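Local coordinates for SAM-dependent O-methyltransferase (Thermotoga maritima, PDB 1O54), which probably transfers a methyl group from S-adenosyl-L-methionine to N1 of adenosine 58 in tRNA, working as a homotetramer built as a dimer of dimers, at residues A[115-119]-A[177-181]; A[200-206]-A[268-272]. All coordinates share one frame; numbering follows the deposited sequence.

Contact 1: residues A[115-119]-A[177-181]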
loop_
_atom_site.group_PDB
_atom_site.type_symbol
_atom_site.label_atom_id
_atom_site.label_comp_id
_atom_site.label_asym_id
_atom_site.label_seq_id
_atom_site.Cartn_x
_atom_site.Cartn_y
_atom_site.Cartn_z
ATOM N N ARG A 115 17.416 29.018 -7.678
ATOM C CA ARG A 115 18.756 28.572 -7.323
ATOM C C ARG A 115 18.584 27.425 -6.310
ATOM O O ARG A 115 17.952 27.603 -5.247
ATOM C CB ARG A 115 19.555 29.720 -6.700
ATOM C CG ARG A 115 19.883 30.813 -7.734
ATOM C CD ARG A 115 20.276 32.178 -7.133
ATOM N NE ARG A 115 21.531 32.083 -6.388
ATOM C CZ ARG A 115 21.647 32.099 -5.049
ATOM N NH1 ARG A 115 20.587 32.195 -4.266
ATOM N NH2 ARG A 115 22.843 32.055 -4.499
ATOM N N ILE A 116 19.166 26.280 -6.638
ATOM C CA ILE A 116 18.935 25.040 -5.914
ATOM C C ILE A 116 20.295 24.410 -5.576
ATOM O O ILE A 116 21.167 24.354 -6.449
ATOM C CB ILE A 116 18.190 24.040 -6.820
ATOM C CG1 ILE A 116 16.856 24.606 -7.315
ATOM C CG2 ILE A 116 18.023 22.700 -6.084
ATOM C CD1 ILE A 116 15.872 24.868 -6.267
ATOM N N ILE A 117 20.463 23.924 -4.353
ATOM C CA ILE A 117 21.653 23.141 -3.984
ATOM C C ILE A 117 21.248 21.665 -4.035
ATOM O O ILE A 117 20.202 21.287 -3.513
ATOM C CB ILE A 117 22.188 23.549 -2.604
ATOM C CG1 ILE A 117 22.877 24.929 -2.705
ATOM C CG2 ILE A 117 23.135 22.522 -2.016
ATOM C CD1 ILE A 117 23.186 25.549 -1.383
ATOM N N ASP A 118 22.116 20.846 -4.606
ATOM C CA ASP A 118 21.932 19.393 -4.669
ATOM C C ASP A 118 23.221 18.750 -4.182
ATOM O O ASP A 118 24.297 19.046 -4.678
ATOM C CB ASP A 118 21.685 19.016 -6.123
ATOM C CG ASP A 118 21.503 17.529 -6.333
ATOM O OD1 ASP A 118 22.077 16.975 -7.321
ATOM O OD2 ASP A 118 20.832 16.828 -5.551
ATOM N N THR A 119 23.141 17.870 -3.192
ATOM C CA THR A 119 24.339 17.163 -2.757
ATOM C C THR A 119 23.982 15.887 -1.993
ATOM O O THR A 119 23.039 15.928 -1.239
ATOM C CB THR A 119 25.187 18.086 -1.878
ATOM O OG1 THR A 119 26.491 17.503 -1.648
ATOM C CG2 THR A 119 24.595 18.345 -0.496
ATOM N N PHE A 177 28.140 25.521 2.352
ATOM C CA PHE A 177 27.921 25.883 0.974
ATOM C C PHE A 177 28.338 27.324 0.710
ATOM O O PHE A 177 28.281 28.181 1.617
ATOM C CB PHE A 177 26.442 25.673 0.637
ATOM C CG PHE A 177 25.971 24.279 0.920
ATOM C CD1 PHE A 177 25.256 23.990 2.057
ATOM C CD2 PHE A 177 26.283 23.241 0.052
ATOM C CE1 PHE A 177 24.840 22.693 2.329
ATOM C CE2 PHE A 177 25.902 21.943 0.342
ATOM C CZ PHE A 177 25.162 21.670 1.467
ATOM N N ASP A 178 28.758 27.612 -0.517
ATOM C CA ASP A 178 29.142 28.963 -0.875
ATOM C C ASP A 178 27.942 29.894 -1.053
ATOM O O ASP A 178 28.078 31.124 -0.886
ATOM C CB ASP A 178 29.911 28.977 -2.190
ATOM C CG ASP A 178 31.208 28.221 -2.120
ATOM O OD1 ASP A 178 31.800 28.102 -1.017
ATOM O OD2 ASP A 178 31.731 27.727 -3.142
ATOM N N GLU A 179 26.812 29.316 -1.433
ATOM C CA GLU A 179 25.637 30.072 -1.826
ATOM C C GLU A 179 24.783 30.363 -0.597
ATOM O O GLU A 179 24.662 29.521 0.313
ATOM C CB GLU A 179 24.797 29.306 -2.830
ATOM C CG GLU A 179 25.498 28.968 -4.128
ATOM C CD GLU A 179 26.524 27.840 -3.999
ATOM O OE1 GLU A 179 26.421 26.991 -3.080
ATOM O OE2 GLU A 179 27.417 27.794 -4.859
ATOM N N LYS A 180 24.167 31.549 -0.601
ATOM C CA LYS A 180 23.170 31.920 0.374
ATOM C C LYS A 180 21.859 32.231 -0.316
ATOM O O LYS A 180 21.792 32.502 -1.521
ATOM C CB LYS A 180 23.607 33.166 1.157
ATOM C CG LYS A 180 24.864 32.988 1.962
ATOM C CD LYS A 180 24.652 32.067 3.140
ATOM C CE LYS A 180 25.798 32.207 4.166
ATOM N NZ LYS A 180 26.372 30.906 4.637
ATOM N N ASP A 181 20.819 32.192 0.490
ATOM C CA ASP A 181 19.498 32.515 0.073
ATOM C C ASP A 181 19.005 31.661 -1.087
ATOM O O ASP A 181 18.227 32.139 -1.910
ATOM C CB ASP A 181 19.416 33.989 -0.263
ATOM C CG ASP A 181 19.558 34.858 0.969
ATOM O OD1 ASP A 181 20.306 35.824 0.892
ATOM O OD2 ASP A 181 18.942 34.604 2.020
HETATM O O HOH W 1 17.768 32.313 -4.693
#
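Arg115 reaches across to the backbone of the 177-181 loop and holds the carbonyl oxygen of Lys180 with both terminal nitrogens. NH1 donates to Lys180 O at 3.0 Å and NH2 to the same oxygen at 3.2 Å, the acceptor lying almost in the guanidinium plane. The arginine chain bends at chi3 (65°) to present this end-on edge. A water accepts from Arg115 NH1 and lies 2.8 Å from Asp181 O, linking the strand side chain to the next carbonyl of the loop.

Deeper in, Ile117 meets Phe177. Its CG2 methyl sits over one face of the ring, 4.0 Å from the centroid, a CH-pi contact, while its CD1 packs near Phe177 CB and CG. Thr119 CG2 comes instead to the ring edge, 3.9 Å from Phe177 CZ. Ala202 of helix 196-202 also packs on both Ile117 and Phe177.

In the second shell, Tyr143 receives a hydrogen bond from Thr119 OG1 at its backbone oxygen, pairs through its hydroxyl with Glu179 OE1 and sets its ring edge-to-face with Phe177. Strand 115-119 runs parallel between strands 139-143 and 182-187, and its end leads into a Gly-rich turn consistent with the S-adenosyl-L-methionine-binding loop of the Rossmann-like class I methyltransferase fold.

Contact 2: residues A[200-206]-A[268-272]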
loop_
_atom_site.group_PDB
_atom_site.type_symbol
_atom_site.label_atom_id
_atom_site.label_comp_id
_atom_site.label_asym_id
_atom_site.label_seq_id
_atom_site.Cartn_x
_atom_site.Cartn_y
_atom_site.Cartn_z
ATOM N N TRP A 200 20.490 24.570 6.527
ATOM C CA TRP A 200 19.714 25.690 7.047
ATOM C C TRP A 200 20.375 27.019 6.677
ATOM O O TRP A 200 19.710 27.943 6.217
ATOM C CB TRP A 200 19.533 25.561 8.569
ATOM C CG TRP A 200 18.623 26.607 9.170
ATOM C CD1 TRP A 200 17.278 26.518 9.382
ATOM C CD2 TRP A 200 19.006 27.913 9.594
ATOM N NE1 TRP A 200 16.798 27.690 9.916
ATOM C CE2 TRP A 200 17.832 28.571 10.044
ATOM C CE3 TRP A 200 20.227 28.605 9.644
ATOM C CZ2 TRP A 200 17.852 29.870 10.564
ATOM C CZ3 TRP A 200 20.231 29.910 10.101
ATOM C CH2 TRP A 200 19.040 30.527 10.564
ATOM N N GLU A 201 21.678 27.119 6.868
ATOM C CA GLU A 201 22.390 28.394 6.631
ATOM C C GLU A 201 22.284 28.872 5.182
ATOM O O GLU A 201 22.265 30.074 4.911
ATOM C CB GLU A 201 23.847 28.261 7.040
ATOM C CG GLU A 201 24.008 28.162 8.546
ATOM C CD GLU A 201 25.389 27.726 9.018
ATOM O OE1 GLU A 201 26.285 27.416 8.182
ATOM O OE2 GLU A 201 25.567 27.699 10.259
ATOM N N ALA A 202 22.258 27.924 4.260
ATOM C CA ALA A 202 22.235 28.236 2.818
ATOM C C ALA A 202 20.857 28.656 2.292
ATOM O O ALA A 202 20.777 29.321 1.267
ATOM C CB ALA A 202 22.752 27.057 2.023
ATOM N N LEU A 203 19.787 28.241 2.958
ATOM C CA LEU A 203 18.416 28.477 2.486
ATOM C C LEU A 203 17.922 29.891 2.738
ATOM O O LEU A 203 18.227 30.472 3.782
ATOM C CB LEU A 203 17.471 27.488 3.147
ATOM C CG LEU A 203 17.585 26.072 2.591
ATOM C CD1 LEU A 203 16.969 25.084 3.490
ATOM C CD2 LEU A 203 16.903 26.058 1.254
ATOM N N LYS A 204 17.177 30.443 1.790
ATOM C CA LYS A 204 16.436 31.697 2.026
ATOM C C LYS A 204 15.348 31.488 3.106
ATOM O O LYS A 204 14.948 30.352 3.397
ATOM C CB LYS A 204 15.781 32.178 0.729
ATOM C CG LYS A 204 14.644 31.323 0.247
ATOM C CD LYS A 204 14.012 31.777 -1.053
ATOM C CE LYS A 204 12.730 31.015 -1.337
ATOM N NZ LYS A 204 12.123 31.355 -2.655
ATOM N N GLY A 205 14.890 32.591 3.696
ATOM C CA GLY A 205 13.693 32.568 4.520
ATOM C C GLY A 205 12.534 32.007 3.745
ATOM O O GLY A 205 12.212 32.464 2.652
ATOM N N GLY A 206 11.903 30.972 4.293
ATOM C CA GLY A 206 10.830 30.284 3.611
ATOM C C GLY A 206 11.332 29.281 2.578
ATOM O O GLY A 206 10.537 28.681 1.865
ATOM N N THR A 268 10.651 23.409 6.002
ATOM C CA THR A 268 10.731 24.785 5.522
ATOM C C THR A 268 11.529 25.614 6.498
ATOM O O THR A 268 11.206 25.606 7.681
ATOM C CB THR A 268 9.300 25.325 5.399
ATOM O OG1 THR A 268 8.594 24.581 4.378
ATOM C CG2 THR A 268 9.301 26.782 4.959
ATOM N N LYS A 269 12.533 26.323 5.999
ATOM C CA LYS A 269 13.357 27.193 6.816
ATOM C C LYS A 269 12.623 28.444 7.232
ATOM O O LYS A 269 12.020 29.141 6.407
ATOM C CB LYS A 269 14.616 27.596 6.058
ATOM C CG LYS A 269 15.623 28.441 6.901
ATOM C CD LYS A 269 16.202 29.486 6.147
ATOM C CE LYS A 269 16.984 30.497 6.941
ATOM N NZ LYS A 269 18.405 30.420 6.568
ATOM N N VAL A 270 12.732 28.765 8.512
ATOM C CA VAL A 270 12.337 30.073 9.023
ATOM C C VAL A 270 13.546 30.729 9.682
ATOM O O VAL A 270 14.556 30.069 9.953
ATOM C CB VAL A 270 11.158 29.970 9.965
ATOM C CG1 VAL A 270 9.936 29.473 9.186
ATOM C CG2 VAL A 270 11.471 29.064 11.190
ATOM N N CYS A 271 13.460 32.028 9.922
ATOM C CA CYS A 271 14.624 32.770 10.405
ATOM C C CYS A 271 14.960 32.457 11.859
ATOM O O CYS A 271 16.129 32.409 12.223
ATOM C CB CYS A 271 14.420 34.273 10.214
ATOM S SG CYS A 271 14.323 34.642 8.443
ATOM N N ARG A 272 13.945 32.230 12.677
ATOM C CA ARG A 272 14.196 31.990 14.096
ATOM C C ARG A 272 12.993 31.358 14.750
ATOM O O ARG A 272 11.884 31.406 14.229
ATOM C CB ARG A 272 14.611 33.284 14.815
ATOM C CG ARG A 272 13.790 34.496 14.442
ATOM C CD ARG A 272 14.232 35.805 15.094
ATOM N NE ARG A 272 13.113 36.742 15.124
ATOM C CZ ARG A 272 13.153 37.976 15.640
ATOM N NH1 ARG A 272 14.265 38.458 16.193
ATOM N NH2 ARG A 272 12.056 38.728 15.609
#
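Lys269 lies across the indole of Trp200 where, in this Rossmann-like methyltransferase fold, the C-terminal end of helix 196-202 meets the end of strand 263-269. With CG anti to the backbone N (chi1 -175°), the lysine starts over the five-membered ring, and bends at chi2 and chi4 carry the rest of the chain along the same face to bring NZ over the six-membered ring. Its CG stands 3.7 Å from the centroid of the five-membered ring in a CH-pi contact; farther along, NZ lies 3.8 Å from the centroid of the six-membered ring, nearly on the normal, as a cation-pi pair.

The same ammonium donates to Trp200 O and to Leu203 O, each at 2.8 Å, thereby joining the last helical turn to the residue that leaves it. Leu203 CB packs against Lys269 CD. An alanine in place of Lys269 would probably leave the Leu203 carbonyl without this donor and the indole face without its cation and aliphatic cover.

Trp200 turns its ring edge to the chain after the strand: NE1 makes a weak bond to Val270 O, its stronger partner being Pro230 O. At the corner, Gly206, whose positive phi (81°) suits glycine, donates its N-H to Lys269 O at 2.8 Å. Lys269 NZ and Leu203 N approach Trp200 O from opposite faces of its carbonyl plane.

In the fold
Contacts 1 and 2 follow one another along the chain, their centres 12 Å apart, and both reach the same mixed sheet. They meet at the end of helix 196-202: Ala202 CB lies 3.8 Å from Ile117 CD1 and 3.6 Å from Glu179 O, while Lys204 CB packs 3.6 Å from Asp181 O. Strand 182-187 links them further, pairing with 115-119 and touching Leu203. Contact 1 is near the predicted S-adenosyl-L-methionine site, the Thr119 side chain being about 6 Å from that of Glu144 and about 7 Å from that of Asp188; contact 2 lies away from it. Both contacts also touch a second subunit, through Asp181 to its His12 and Lys204 to its Asp18.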